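Local coordinates for protein-glutamine deamidase Cif (Burkholderia pseudomallei, PDB 3GQM) that deamidates a specific glutamine side chain of host NEDD8, thereby shutting down cullin-RING ubiquitin ligases and arresting the host cell cycle, at residues 50-54 / 96-102. Sequence-based numbering, arbitrary orientation.
Sequences NRVMW and PFALMTP
Asn50 turns its carboxamide onto the backbone of Met100 and occupies both polar groups of that residue. Met100 N donates to Asn50 OD1 at 3.0 Å, nearly straight at 172°, although the donor is tilted from the carbonyl plane; Asn50 ND2 returns a 2.9 Å bond to Met100 O, in plane and on a lone pair. With CG set anti to the backbone N (chi1 -169°), the amide leaves the helix toward the loop, and a further bond from ND2 to Leu44 O helps fix its rotation. One turn on, Trp54, the first residue past helix 47-53, turns one face of its indole to Pro102: Pro102 CG sits 3.5 Å from the centroid of the six-membered ring and 8° off its normal, a CH-pi contact, while Met53 CG covers the opposite face. The contact joins the end of helix 47-53 to the connection between helices 84-91 and 104-116, which leads into the inferred active-site residue Cys104 of this papain-like (clan CA) Cif fold. Met100 CG rests against Trp54 CB at 3.7 Å. At the far end Arg51, bent at chi2 and chi3, grips Phe97 O end-on through NH1 (3.2 Å) and NH2 (3.1 Å), the oxygen lying in the guanidinium plane; both bonds are bent, NH1 arriving from above the carbonyl plane and NH2 nearer it. Glu47 takes NH2 in a salt bridge.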
ATOM      1  N   ASN A  50       3.123 -13.383  -7.760  1.00 31.91           N
ATOM      2  CA  ASN A  50       3.994 -12.209  -7.663  1.00 32.11           C
ATOM      3  C   ASN A  50       3.819 -11.222  -8.843  1.00 31.97           C
ATOM      4  O   ASN A  50       3.594 -10.031  -8.637  1.00 32.09           O
ATOM      5  CB  ASN A  50       5.453 -12.632  -7.470  1.00 31.98           C
ATOM      6  CG  ASN A  50       6.365 -11.475  -7.110  1.00 32.64           C
ATOM      7  OD1 ASN A  50       6.769 -10.709  -7.975  1.00 33.17           O
ATOM      8  ND2 ASN A  50       6.739 -11.366  -5.840  1.00 28.51           N
ATOM      9  N   ARG A  51       3.924 -11.718 -10.067  1.00 31.93           N
ATOM     10  CA  ARG A  51       3.791 -10.872 -11.286  1.00 31.61           C
ATOM     11  C   ARG A  51       2.404 -10.267 -11.490  1.00 30.56           C
ATOM     12  O   ARG A  51       2.262  -9.126 -11.961  1.00 30.08           O
ATOM     13  CB  ARG A  51       4.163 -11.686 -12.530  1.00 32.41           C
ATOM     14  CG  ARG A  51       5.604 -12.131 -12.523  1.00 34.73           C
ATOM     15  CD  ARG A  51       6.181 -12.135 -13.926  1.00 35.43           C
ATOM     16  NE  ARG A  51       7.156 -13.214 -14.070  1.00 42.01           N
ATOM     17  CZ  ARG A  51       8.401 -13.181 -13.606  1.00 44.08           C
ATOM     18  NH1 ARG A  51       8.856 -12.097 -12.973  1.00 46.96           N
ATOM     19  NH2 ARG A  51       9.196 -14.233 -13.780  1.00 42.59           N
ATOM     20  N   VAL A  52       1.376 -11.037 -11.165  1.00 28.67           N
ATOM     21  CA  VAL A  52       0.013 -10.524 -11.222  1.00 29.08           C
ATOM     22  C   VAL A  52      -0.235  -9.440 -10.137  1.00 28.12           C
ATOM     23  O   VAL A  52      -0.864  -8.431 -10.401  1.00 28.24           O
ATOM     24  CB  VAL A  52      -1.026 -11.683 -11.188  1.00 29.33           C
ATOM     25  CG1 VAL A  52      -2.411 -11.179 -10.849  1.00 28.83           C
ATOM     26  CG2 VAL A  52      -1.046 -12.423 -12.576  1.00 31.17           C
ATOM     27  N   MET A  53       0.310  -9.636  -8.950  1.00 27.90           N
ATOM     28  CA  MET A  53       0.152  -8.670  -7.828  1.00 28.21           C
ATOM     29  C   MET A  53       0.912  -7.348  -8.114  1.00 27.62           C
ATOM     30  O   MET A  53       0.317  -6.271  -8.059  1.00 27.80           O
ATOM     31  CB  MET A  53       0.633  -9.304  -6.511  1.00 26.67           C
ATOM     32  CG  MET A  53       0.096  -8.665  -5.242  1.00 29.93           C
ATOM     33  SD  MET A  53      -1.717  -8.490  -5.298  1.00 32.48           S
ATOM     34  CE  MET A  53      -1.846  -6.781  -4.794  1.00 31.49           C
ATOM     35  N   TRP A  54       2.191  -7.458  -8.464  1.00 27.20           N
ATOM     36  CA  TRP A  54       3.082  -6.314  -8.565  1.00 28.83           C
ATOM     37  C   TRP A  54       3.355  -5.987 -10.040  1.00 31.32           C
ATOM     38  O   TRP A  54       4.324  -6.431 -10.637  1.00 34.59           O
ATOM     39  CB  TRP A  54       4.376  -6.563  -7.785  1.00 28.47           C
ATOM     40  CG  TRP A  54       4.173  -7.105  -6.350  1.00 25.17           C
ATOM     41  CD1 TRP A  54       4.812  -8.180  -5.774  1.00 25.77           C
ATOM     42  CD2 TRP A  54       3.268  -6.593  -5.340  1.00 24.16           C
ATOM     43  NE1 TRP A  54       4.378  -8.358  -4.484  1.00 24.62           N
ATOM     44  CE2 TRP A  54       3.437  -7.396  -4.183  1.00 24.78           C
ATOM     45  CE3 TRP A  54       2.344  -5.539  -5.306  1.00 18.48           C
ATOM     46  CZ2 TRP A  54       2.698  -7.187  -3.007  1.00 20.16           C
ATOM     47  CZ3 TRP A  54       1.639  -5.307  -4.134  1.00 17.92           C
ATOM     48  CH2 TRP A  54       1.832  -6.117  -2.997  1.00 19.30           C
ATOM     49  N   PRO A  96      15.450  -8.906 -14.534  1.00 41.97           N
ATOM     50  CA  PRO A  96      14.066  -8.592 -14.767  1.00 40.50           C
ATOM     51  C   PRO A  96      13.147  -9.810 -14.573  1.00 39.67           C
ATOM     52  O   PRO A  96      11.953  -9.615 -14.500  1.00 39.38           O
ATOM     53  CB  PRO A  96      14.063  -8.138 -16.247  1.00 40.42           C
ATOM     54  CG  PRO A  96      15.133  -8.872 -16.831  1.00 39.82           C
ATOM     55  CD  PRO A  96      16.205  -8.959 -15.802  1.00 42.16           C
ATOM     56  N   PHE A  97      13.674 -11.036 -14.477  1.00 38.43           N
ATOM     57  CA  PHE A  97      12.773 -12.169 -14.163  1.00 38.24           C
ATOM     58  C   PHE A  97      12.581 -12.452 -12.685  1.00 37.08           C
ATOM     59  O   PHE A  97      11.765 -13.290 -12.321  1.00 37.14           O
ATOM     60  CB  PHE A  97      13.158 -13.463 -14.899  1.00 38.17           C
ATOM     61  CG  PHE A  97      13.078 -13.342 -16.394  1.00 38.37           C
ATOM     62  CD1 PHE A  97      11.859 -13.435 -17.050  1.00 37.85           C
ATOM     63  CD2 PHE A  97      14.231 -13.114 -17.138  1.00 39.53           C
ATOM     64  CE1 PHE A  97      11.776 -13.305 -18.436  1.00 38.43           C
ATOM     65  CE2 PHE A  97      14.160 -12.990 -18.518  1.00 39.93           C
ATOM     66  CZ  PHE A  97      12.918 -13.087 -19.168  1.00 38.16           C
ATOM     67  N   ALA A  98      13.316 -11.753 -11.843  1.00 37.00           N
ATOM     68  CA  ALA A  98      13.276 -12.026 -10.406  1.00 38.24           C
ATOM     69  C   ALA A  98      11.946 -11.601  -9.818  1.00 38.16           C
ATOM     70  O   ALA A  98      11.236 -10.778 -10.370  1.00 38.61           O
ATOM     71  CB  ALA A  98      14.429 -11.343  -9.673  1.00 37.88           C
ATOM     72  N   LEU A  99      11.581 -12.200  -8.706  1.00 39.28           N
ATOM     73  CA  LEU A  99      10.308 -11.855  -8.115  1.00 39.72           C
ATOM     74  C   LEU A  99      10.541 -10.585  -7.332  1.00 40.06           C
ATOM     75  O   LEU A  99      11.652 -10.304  -6.878  1.00 40.07           O
ATOM     76  CB  LEU A  99       9.762 -12.981  -7.250  1.00 40.00           C
ATOM     77  CG  LEU A  99       9.454 -14.313  -7.957  1.00 40.20           C
ATOM     78  CD1 LEU A  99       8.350 -14.984  -7.181  1.00 38.26           C
ATOM     79  CD2 LEU A  99       9.034 -14.077  -9.398  1.00 41.63           C
ATOM     80  N   MET A 100       9.513  -9.775  -7.220  1.00 40.15           N
ATOM     81  CA  MET A 100       9.767  -8.507  -6.610  1.00 40.51           C
ATOM     82  C   MET A 100       9.099  -8.331  -5.254  1.00 39.13           C
ATOM     83  O   MET A 100       8.097  -8.961  -4.977  1.00 38.15           O
ATOM     84  CB  MET A 100       9.439  -7.395  -7.581  1.00 41.34           C
ATOM     85  CG  MET A 100       8.000  -7.236  -7.941  1.00 45.49           C
ATOM     86  SD  MET A 100       7.956  -5.908  -9.174  1.00 59.68           S
ATOM     87  CE  MET A 100       9.083  -4.687  -8.449  1.00 53.35           C
ATOM     88  N   THR A 101       9.720  -7.521  -4.403  1.00 38.42           N
ATOM     89  CA  THR A 101       9.013  -6.938  -3.276  1.00 37.14           C
ATOM     90  C   THR A 101       8.890  -5.436  -3.599  1.00 34.80           C
ATOM     91  O   THR A 101       9.861  -4.778  -3.901  1.00 34.79           O
ATOM     92  CB  THR A 101       9.652  -7.309  -1.897  1.00 37.94           C
ATOM     93  OG1 THR A 101       8.681  -7.147  -0.845  1.00 36.98           O
ATOM     94  CG2 THR A 101      10.940  -6.543  -1.637  1.00 38.72           C
ATOM     95  N   PRO A 102       7.665  -4.923  -3.607  1.00 32.53           N
ATOM     96  CA  PRO A 102       7.341  -3.636  -4.224  1.00 31.24           C
ATOM     97  C   PRO A 102       7.704  -2.391  -3.366  1.00 29.58           C
ATOM     98  O   PRO A 102       7.550  -2.432  -2.151  1.00 27.94           O
ATOM     99  CB  PRO A 102       5.810  -3.736  -4.351  1.00 30.77           C
ATOM    100  CG  PRO A 102       5.432  -4.547  -3.173  1.00 30.51           C
ATOM    101  CD  PRO A 102       6.453  -5.626  -3.151  1.00 32.37           C
TER